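Local coordinates for protein glutathione S-transferase 1 (Ascaris suum, PDB 4Q5F) that conjugates reduced glutathione to a wide range of exogenous and endogenous hydrophobic electrophiles and can also act as a glutathione peroxidase, at residues Phe118-Gly123 / Glu130-Glu135; Pro56-Pro59 / Pro64-Glu67; Lys150-Ser155 / Leu191-Tyr196. All coordinates share one frame; numbering follows the deposited sequence.

Contact 1: residues Phe118-Gly123 / Glu130-Glu135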
loop_
_atom_site.group_PDB
_atom_site.type_symbol
_atom_site.label_atom_id
_atom_site.label_comp_id
_atom_site.label_asym_id
_atom_site.label_seq_id
_atom_site.Cartn_x
_atom_site.Cartn_y
_atom_site.Cartn_z
ATOM N N PHE B 118 -11.299 -0.595 -15.172
ATOM C CA PHE B 118 -11.529 0.811 -15.483
ATOM C C PHE B 118 -11.738 1.061 -16.975
ATOM O O PHE B 118 -12.644 1.797 -17.371
ATOM C CB PHE B 118 -10.352 1.657 -14.999
ATOM C CG PHE B 118 -10.259 2.991 -15.674
ATOM C CD1 PHE B 118 -11.097 4.029 -15.304
ATOM C CD2 PHE B 118 -9.342 3.207 -16.689
ATOM C CE1 PHE B 118 -11.018 5.255 -15.931
ATOM C CE2 PHE B 118 -9.262 4.429 -17.317
ATOM C CZ PHE B 118 -10.101 5.452 -16.937
ATOM N N ARG B 119 -10.892 0.453 -17.798
ATOM C CA ARG B 119 -10.875 0.750 -19.226
ATOM C C ARG B 119 -12.093 0.196 -19.959
ATOM O O ARG B 119 -12.610 0.833 -20.876
ATOM C CB ARG B 119 -9.584 0.231 -19.858
ATOM C CG ARG B 119 -8.356 1.024 -19.443
ATOM C CD ARG B 119 -7.066 0.361 -19.890
ATOM N NE ARG B 119 -7.019 0.155 -21.335
ATOM C CZ ARG B 119 -6.840 1.125 -22.226
ATOM N NH1 ARG B 119 -6.707 2.383 -21.829
ATOM N NH2 ARG B 119 -6.807 0.838 -23.521
ATOM N N VAL B 120 -12.548 -0.987 -19.562
ATOM C CA VAL B 120 -13.779 -1.540 -20.110
ATOM C C VAL B 120 -14.938 -0.620 -19.736
ATOM O O VAL B 120 -15.855 -0.406 -20.528
ATOM C CB VAL B 120 -14.039 -2.975 -19.589
ATOM C CG1 VAL B 120 -15.403 -3.499 -20.039
ATOM C CG2 VAL B 120 -12.938 -3.915 -20.057
ATOM N N LEU B 121 -14.879 -0.061 -18.533
ATOM C CA LEU B 121 -15.931 0.827 -18.053
ATOM C C LEU B 121 -15.838 2.208 -18.690
ATOM O O LEU B 121 -16.858 2.856 -18.921
ATOM C CB LEU B 121 -15.876 0.942 -16.528
ATOM C CG LEU B 121 -16.365 -0.286 -15.757
ATOM C CD1 LEU B 121 -16.111 -0.111 -14.268
ATOM C CD2 LEU B 121 -17.846 -0.545 -16.016
ATOM N N ALA B 122 -14.619 2.657 -18.975
ATOM C CA ALA B 122 -14.424 3.932 -19.654
ATOM C C ALA B 122 -14.712 3.790 -21.147
ATOM O O ALA B 122 -14.902 4.784 -21.848
ATOM C CB ALA B 122 -13.013 4.439 -19.433
ATOM N N GLY B 123 -14.740 2.548 -21.625
ATOM C CA GLY B 123 -15.042 2.263 -23.016
ATOM C C GLY B 123 -13.805 2.122 -23.882
ATOM O O GLY B 123 -13.909 1.890 -25.086
ATOM N N GLU B 130 -22.158 -3.706 -18.730
ATOM C CA GLU B 130 -23.255 -4.119 -17.860
ATOM C C GLU B 130 -22.858 -5.297 -16.974
ATOM O O GLU B 130 -23.198 -5.333 -15.791
ATOM C CB GLU B 130 -24.485 -4.489 -18.692
ATOM N N LYS B 131 -22.141 -6.256 -17.550
ATOM C CA LYS B 131 -21.660 -7.409 -16.797
ATOM C C LYS B 131 -20.716 -6.964 -15.685
ATOM O O LYS B 131 -20.922 -7.290 -14.515
ATOM C CB LYS B 131 -20.932 -8.387 -17.724
ATOM C CG LYS B 131 -20.329 -9.598 -17.015
ATOM C CD LYS B 131 -19.294 -10.302 -17.881
ATOM C CE LYS B 131 -18.348 -11.150 -17.039
ATOM N NZ LYS B 131 -17.520 -10.323 -16.110
ATOM N N VAL B 132 -19.676 -6.227 -16.068
ATOM C CA VAL B 132 -18.652 -5.764 -15.135
ATOM C C VAL B 132 -19.272 -5.015 -13.955
ATOM O O VAL B 132 -18.860 -5.207 -12.810
ATOM C CB VAL B 132 -17.597 -4.886 -15.875
ATOM C CG1 VAL B 132 -16.725 -4.050 -14.904
ATOM C CG2 VAL B 132 -16.734 -5.768 -16.783
ATOM N N LEU B 133 -20.266 -4.175 -14.226
ATOM C CA LEU B 133 -20.920 -3.427 -13.159
ATOM C C LEU B 133 -21.538 -4.366 -12.126
ATOM O O LEU B 133 -21.338 -4.197 -10.924
ATOM C CB LEU B 133 -21.993 -2.491 -13.720
ATOM C CG LEU B 133 -21.518 -1.274 -14.518
ATOM C CD1 LEU B 133 -22.715 -0.451 -14.966
ATOM C CD2 LEU B 133 -20.549 -0.410 -13.717
ATOM N N LYS B 134 -22.276 -5.363 -12.602
ATOM C CA LYS B 134 -23.003 -6.265 -11.719
ATOM C C LYS B 134 -22.091 -7.301 -11.062
ATOM O O LYS B 134 -22.330 -7.707 -9.924
ATOM C CB LYS B 134 -24.120 -6.976 -12.489
ATOM N N GLU B 135 -21.046 -7.715 -11.773
ATOM C CA GLU B 135 -20.190 -8.813 -11.320
ATOM C C GLU B 135 -18.886 -8.371 -10.648
ATOM O O GLU B 135 -18.211 -9.192 -10.023
ATOM C CB GLU B 135 -19.872 -9.747 -12.493
ATOM C CG GLU B 135 -21.033 -10.648 -12.904
ATOM C CD GLU B 135 -21.372 -11.691 -11.851
ATOM O OE1 GLU B 135 -20.449 -12.161 -11.153
ATOM O OE2 GLU B 135 -22.565 -12.040 -11.719
#

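Contact 2: residues Pro56-Pro59 / Pro64-Glu67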
loop_
_atom_site.group_PDB
_atom_site.type_symbol
_atom_site.label_atom_id
_atom_site.label_comp_id
_atom_site.label_asym_id
_atom_site.label_seq_id
_atom_site.Cartn_x
_atom_site.Cartn_y
_atom_site.Cartn_z
ATOM N N PRO B 56 13.044 3.572 -18.803
ATOM C CA PRO B 56 14.157 2.758 -18.299
ATOM C C PRO B 56 15.022 3.469 -17.255
ATOM O O PRO B 56 15.771 2.805 -16.540
ATOM C CB PRO B 56 14.976 2.462 -19.560
ATOM C CG PRO B 56 14.627 3.549 -20.506
ATOM C CD PRO B 56 13.196 3.882 -20.235
ATOM N N LYS B 57 14.916 4.791 -17.167
ATOM C CA LYS B 57 15.702 5.554 -16.200
ATOM C C LYS B 57 15.018 5.620 -14.836
ATOM O O LYS B 57 15.620 6.065 -13.860
ATOM C CB LYS B 57 15.940 6.981 -16.695
ATOM C CG LYS B 57 16.624 7.096 -18.043
ATOM C CD LYS B 57 16.730 8.560 -18.446
ATOM C CE LYS B 57 17.246 8.731 -19.861
ATOM N NZ LYS B 57 17.144 10.153 -20.297
ATOM N N THR B 58 13.761 5.193 -14.769
ATOM C CA THR B 58 12.998 5.280 -13.526
ATOM C C THR B 58 13.294 4.073 -12.641
ATOM O O THR B 58 13.770 3.049 -13.131
ATOM C CB THR B 58 11.481 5.358 -13.789
ATOM O OG1 THR B 58 11.021 4.121 -14.346
ATOM C CG2 THR B 58 11.157 6.498 -14.745
ATOM N N PRO B 59 13.015 4.190 -11.333
ATOM C CA PRO B 59 13.319 3.100 -10.396
ATOM C C PRO B 59 12.603 1.791 -10.726
ATOM O O PRO B 59 13.239 0.737 -10.725
ATOM C CB PRO B 59 12.828 3.649 -9.049
ATOM C CG PRO B 59 12.836 5.127 -9.213
ATOM C CD PRO B 59 12.466 5.369 -10.640
ATOM N N PRO B 64 3.795 7.751 -10.870
ATOM C CA PRO B 64 4.464 9.029 -10.601
ATOM C C PRO B 64 5.832 8.906 -9.940
ATOM O O PRO B 64 6.146 7.887 -9.321
ATOM C CB PRO B 64 3.499 9.724 -9.639
ATOM C CG PRO B 64 2.832 8.614 -8.926
ATOM C CD PRO B 64 2.671 7.525 -9.943
ATOM N N LEU B 65 6.632 9.959 -10.085
ATOM C CA LEU B 65 7.884 10.105 -9.357
ATOM C C LEU B 65 7.921 11.481 -8.714
ATOM O O LEU B 65 7.423 12.454 -9.285
ATOM C CB LEU B 65 9.081 9.975 -10.293
ATOM C CG LEU B 65 9.252 8.661 -11.046
ATOM C CD1 LEU B 65 10.365 8.807 -12.065
ATOM C CD2 LEU B 65 9.546 7.519 -10.088
ATOM N N LEU B 66 8.516 11.553 -7.528
ATOM C CA LEU B 66 8.746 12.820 -6.853
ATOM C C LEU B 66 10.239 13.079 -6.773
ATOM O O LEU B 66 10.999 12.236 -6.295
ATOM C CB LEU B 66 8.159 12.798 -5.442
ATOM C CG LEU B 66 8.515 14.003 -4.568
ATOM C CD1 LEU B 66 7.841 15.270 -5.080
ATOM C CD2 LEU B 66 8.140 13.725 -3.129
ATOM N N GLU B 67 10.653 14.250 -7.246
ATOM C CA GLU B 67 12.037 14.681 -7.110
ATOM C C GLU B 67 12.149 15.718 -6.002
ATOM O O GLU B 67 11.465 16.742 -6.025
ATOM C CB GLU B 67 12.564 15.236 -8.432
ATOM C CG GLU B 67 13.441 14.252 -9.188
ATOM C CD GLU B 67 13.733 14.695 -10.606
ATOM O OE1 GLU B 67 14.886 15.090 -10.883
ATOM O OE2 GLU B 67 12.811 14.641 -11.447
#

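Contact 3: residues Lys150-Ser155 / Leu191-Tyr196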
loop_
_atom_site.group_PDB
_atom_site.type_symbol
_atom_site.label_atom_id
_atom_site.label_comp_id
_atom_site.label_asym_id
_atom_site.label_seq_id
_atom_site.Cartn_x
_atom_site.Cartn_y
_atom_site.Cartn_z
ATOM N N LYS B 150 -18.142 3.572 7.858
ATOM C CA LYS B 150 -18.050 3.150 9.253
ATOM C C LYS B 150 -16.882 3.848 9.934
ATOM O O LYS B 150 -17.023 4.421 11.014
ATOM C CB LYS B 150 -17.862 1.633 9.332
ATOM C CG LYS B 150 -17.337 1.126 10.674
ATOM C CD LYS B 150 -17.293 -0.394 10.721
ATOM C CE LYS B 150 -16.603 -0.886 11.985
ATOM N NZ LYS B 150 -16.793 -2.348 12.196
ATOM N N PHE B 151 -15.723 3.781 9.288
ATOM C CA PHE B 151 -14.501 4.388 9.796
ATOM C C PHE B 151 -14.685 5.891 9.967
ATOM O O PHE B 151 -14.247 6.477 10.956
ATOM C CB PHE B 151 -13.359 4.121 8.818
ATOM C CG PHE B 151 -11.993 4.366 9.391
ATOM C CD1 PHE B 151 -11.431 5.631 9.367
ATOM C CD2 PHE B 151 -11.266 3.327 9.942
ATOM C CE1 PHE B 151 -10.171 5.853 9.889
ATOM C CE2 PHE B 151 -10.005 3.542 10.462
ATOM C CZ PHE B 151 -9.458 4.806 10.436
ATOM N N LEU B 152 -15.340 6.505 8.988
ATOM C CA LEU B 152 -15.596 7.938 9.005
ATOM C C LEU B 152 -16.465 8.327 10.195
ATOM O O LEU B 152 -16.394 9.456 10.686
ATOM C CB LEU B 152 -16.281 8.355 7.702
ATOM C CG LEU B 152 -16.710 9.818 7.583
ATOM C CD1 LEU B 152 -15.526 10.758 7.766
ATOM C CD2 LEU B 152 -17.376 10.053 6.236
ATOM N N ALA B 153 -17.284 7.386 10.657
ATOM C CA ALA B 153 -18.205 7.643 11.758
ATOM C C ALA B 153 -17.518 7.529 13.117
ATOM O O ALA B 153 -18.036 8.035 14.112
ATOM C CB ALA B 153 -19.393 6.698 11.685
ATOM N N LYS B 154 -16.368 6.857 13.162
ATOM C CA LYS B 154 -15.563 6.828 14.381
ATOM C C LYS B 154 -15.298 8.256 14.804
ATOM O O LYS B 154 -15.483 8.631 15.960
ATOM C CB LYS B 154 -14.189 6.195 14.153
ATOM C CG LYS B 154 -14.140 4.793 13.584
ATOM C CD LYS B 154 -12.702 4.462 13.152
ATOM C CE LYS B 154 -11.702 4.561 14.313
ATOM N NZ LYS B 154 -10.279 4.499 13.865
ATOM N N SER B 155 -14.851 9.043 13.831
ATOM C CA SER B 155 -14.329 10.373 14.079
ATOM C C SER B 155 -15.383 11.287 14.684
ATOM O O SER B 155 -15.177 11.857 15.755
ATOM C CB SER B 155 -13.798 10.974 12.772
ATOM O OG SER B 155 -14.852 11.473 11.964
ATOM N N LEU B 191 -24.705 8.859 2.081
ATOM C CA LEU B 191 -24.660 10.315 2.129
ATOM C C LEU B 191 -23.525 10.833 3.006
ATOM O O LEU B 191 -23.003 11.922 2.772
ATOM C CB LEU B 191 -26.012 10.895 2.576
ATOM C CG LEU B 191 -26.575 10.713 3.990
ATOM C CD1 LEU B 191 -25.912 11.627 4.977
ATOM C CD2 LEU B 191 -28.052 11.028 3.985
ATOM N N GLN B 192 -23.146 10.057 4.017
ATOM C CA GLN B 192 -22.056 10.457 4.902
ATOM C C GLN B 192 -20.751 10.567 4.115
ATOM O O GLN B 192 -19.905 11.407 4.421
ATOM C CB GLN B 192 -21.897 9.480 6.071
ATOM C CG GLN B 192 -23.058 9.482 7.055
ATOM C CD GLN B 192 -23.241 10.824 7.740
ATOM O OE1 GLN B 192 -22.300 11.609 7.857
ATOM N NE2 GLN B 192 -24.460 11.096 8.192
ATOM N N LEU B 193 -20.598 9.723 3.100
ATOM C CA LEU B 193 -19.463 9.829 2.192
ATOM C C LEU B 193 -19.668 10.990 1.223
ATOM O O LEU B 193 -18.723 11.706 0.894
ATOM C CB LEU B 193 -19.264 8.532 1.406
ATOM C CG LEU B 193 -18.645 7.329 2.121
ATOM C CD1 LEU B 193 -18.415 6.212 1.117
ATOM C CD2 LEU B 193 -17.340 7.685 2.821
ATOM N N LYS B 194 -20.903 11.168 0.763
ATOM C CA LYS B 194 -21.222 12.258 -0.154
ATOM C C LYS B 194 -20.914 13.616 0.473
ATOM O O LYS B 194 -20.345 14.491 -0.178
ATOM C CB LYS B 194 -22.688 12.188 -0.582
ATOM C CG LYS B 194 -22.922 11.376 -1.849
ATOM C CD LYS B 194 -24.218 10.574 -1.803
ATOM C CE LYS B 194 -25.449 11.464 -1.855
ATOM N NZ LYS B 194 -26.701 10.662 -1.981
ATOM N N LYS B 195 -21.288 13.787 1.738
ATOM C CA LYS B 195 -20.983 15.016 2.463
ATOM C C LYS B 195 -19.476 15.161 2.630
ATOM O O LYS B 195 -18.908 16.229 2.399
ATOM C CB LYS B 195 -21.647 15.009 3.844
ATOM C CG LYS B 195 -23.155 15.196 3.825
ATOM C CD LYS B 195 -23.693 15.539 5.213
ATOM C CE LYS B 195 -24.006 14.287 6.017
ATOM N NZ LYS B 195 -24.331 14.556 7.448
ATOM N N TYR B 196 -18.846 14.067 3.047
ATOM C CA TYR B 196 -17.403 13.999 3.255
ATOM C C TYR B 196 -16.632 14.447 2.016
ATOM O O TYR B 196 -15.660 15.197 2.115
ATOM C CB TYR B 196 -17.039 12.564 3.638
ATOM C CG TYR B 196 -15.572 12.209 3.595
ATOM C CD1 TYR B 196 -14.639 12.907 4.350
ATOM C CD2 TYR B 196 -15.126 11.140 2.827
ATOM C CE1 TYR B 196 -13.300 12.565 4.320
ATOM C CE2 TYR B 196 -13.793 10.792 2.793
ATOM C CZ TYR B 196 -12.886 11.505 3.541
ATOM O OH TYR B 196 -11.559 11.154 3.508
#

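Contact 1: residues Phe118-Gly123 / Glu130-Glu135
Leu121 and Val132 lie at the centre of an entirely apolar contact, a small worked example of how a short helix is fastened to a long one without polar help. Three atoms of the Leu121 side chain, CG and both methyls, lie against one methyl of Val132; the nearest pair is Leu121 CD2 and Val132 CG1 at 3.8 Å. The same CD2 also meets Leu133, methyl to methyl, with 3.6 Å between Leu121 CD2 and Leu133 CD2. Val132 reaches this place because its CG1 stands anti to the backbone N (chi1 164°), which leaves CG2 to lean toward the neighbouring residue of the short helix. There it grazes Val120, with Val120 CG1 and Val132 CG2 4.2 Å apart. Each helix thus supplies two branched residues, Val120 and Leu121 against Val132 and Leu133, and 165 Å² of surface is buried in all.

The polar interactions stay at the margins. Arg119 forms a salt bridge with Glu125 in the intervening loop, and the backbone N of Lys131 is hydrogen-bonded to Asp128 OD1.

The axes of helix 118-122 and segment 130-135 approach to 10.0 Å with 130° between their N-to-C directions, a steep crossing between perpendicular and antiparallel. Beyond the pair, Phe118 packs on Trp179 and Leu182 of helix 167-182, while Leu133 touches Ile183 just past that helix's end.

Contact 2: residues Pro56-Pro59 / Pro64-Glu67
Leu65 meets the loop before it with its two methyls divided between neighbouring residues, Thr58 and Pro59. CD1 goes to the threonine, where the distance from Thr58 CG2 to Leu65 CD1 is 3.6 Å and the side chains cross at about a right angle. CD2 goes to the proline ring, touching it at the CD corner, with Pro59 CD 3.7 Å from Leu65 CD2. Both are dispersion contacts between carbon atoms, and together they bury 105 Å².

The polar branch of Thr58 turns to the backbone instead. With OG1 set between the backbone N and the carbonyl carbon (chi1 67°), CG2 is left for the leucine while the hydroxyl bonds to Lys55 O and, weakly, to Gly61 N. The backbone of Leu65 pairs with Thr19 of the central sheet, and Pro64, entered through a cis peptide bond, touches the bound glutathione.

The chemistry implies that Thr58 uses its two branches differently: the methyl makes an apolar contact with Leu65 of strand 65-68, and the hydroxyl makes polar bonds to the backbone of Lys55 and Gly61, two residues of the glutathione pocket.

Contact 3: residues Lys150-Ser155 / Leu191-Tyr196
Leu152 enters the junction between two helices as a single apolar knob, and most of the buried surface belongs to it. Its CG stands anti to the backbone N (chi1 176°), which carries both methyls across to segment 191-196. Leu152 CD2 does most of the touching, 3.4 Å from the backbone atom Gln192 O. The same Leu152 CD2 lies 3.6 Å from Tyr196 CB. One turn of the partner helix separates these two residues, so the methyl spans that turn, touching its first and last residues. Leu193 adds a looser touch from the same helix, with Leu152 CD2 and Leu193 CD2 4.2 Å apart.

Tyr196 has the next largest share. Its ring offers a face to the other methyl of the leucine, which lies over it near CD1; Leu152 CD1 and Tyr196 CD1 are 4.1 Å apart. The two methyls thus divide the tyrosine between them, one at the root of the side chain and one over the ring. At the far end, Tyr196 OH is hydrogen-bonded to Asp169 of helix 167-182, a polar link that fixes the phenol while its inner part serves the apolar contact. Met160, in the loop after helix 129-155, packs on both Leu152 and Tyr196.

Gln192 contributes chiefly backbone. Gln192 O, against which the methyl rests, also accepts the helical hydrogen bond from Tyr196 N at 3.2 Å. In the first turn of helix 191-201, the backbone N atoms of Gln192 and Leu193 make weak hydrogen bonds to OE2 of Glu149, just ahead of segment 150-155.

The two segments cross at 67° with 10.3 Å between their axes. This packing joins helix 129-155 to helix 191-201 within the all-helical C-terminal domain of the glutathione transferase fold.

In the fold
Contacts 1 and 3 both draw on helix 129-155, the first near its start and the second near its end, and their centres stand 26 Å apart within the helical C-terminal domain. Contact 2 belongs to the thioredoxin-like N-terminal domain, with its centre 31 Å from that of contact 1 and 35 Å from that of contact 3. It holds Pro64 of the glutathione pocket, though the Thr58 side chain is about 8 Å from the ligand; contact 1 lies away from that pocket, yet the Val132 side chain is about 4 Å from a bound glutathione. Across the dimer contacts 2 and 3 are joined directly: Lys150 NZ is hydrogen-bonded to Thr58 O of the second subunit.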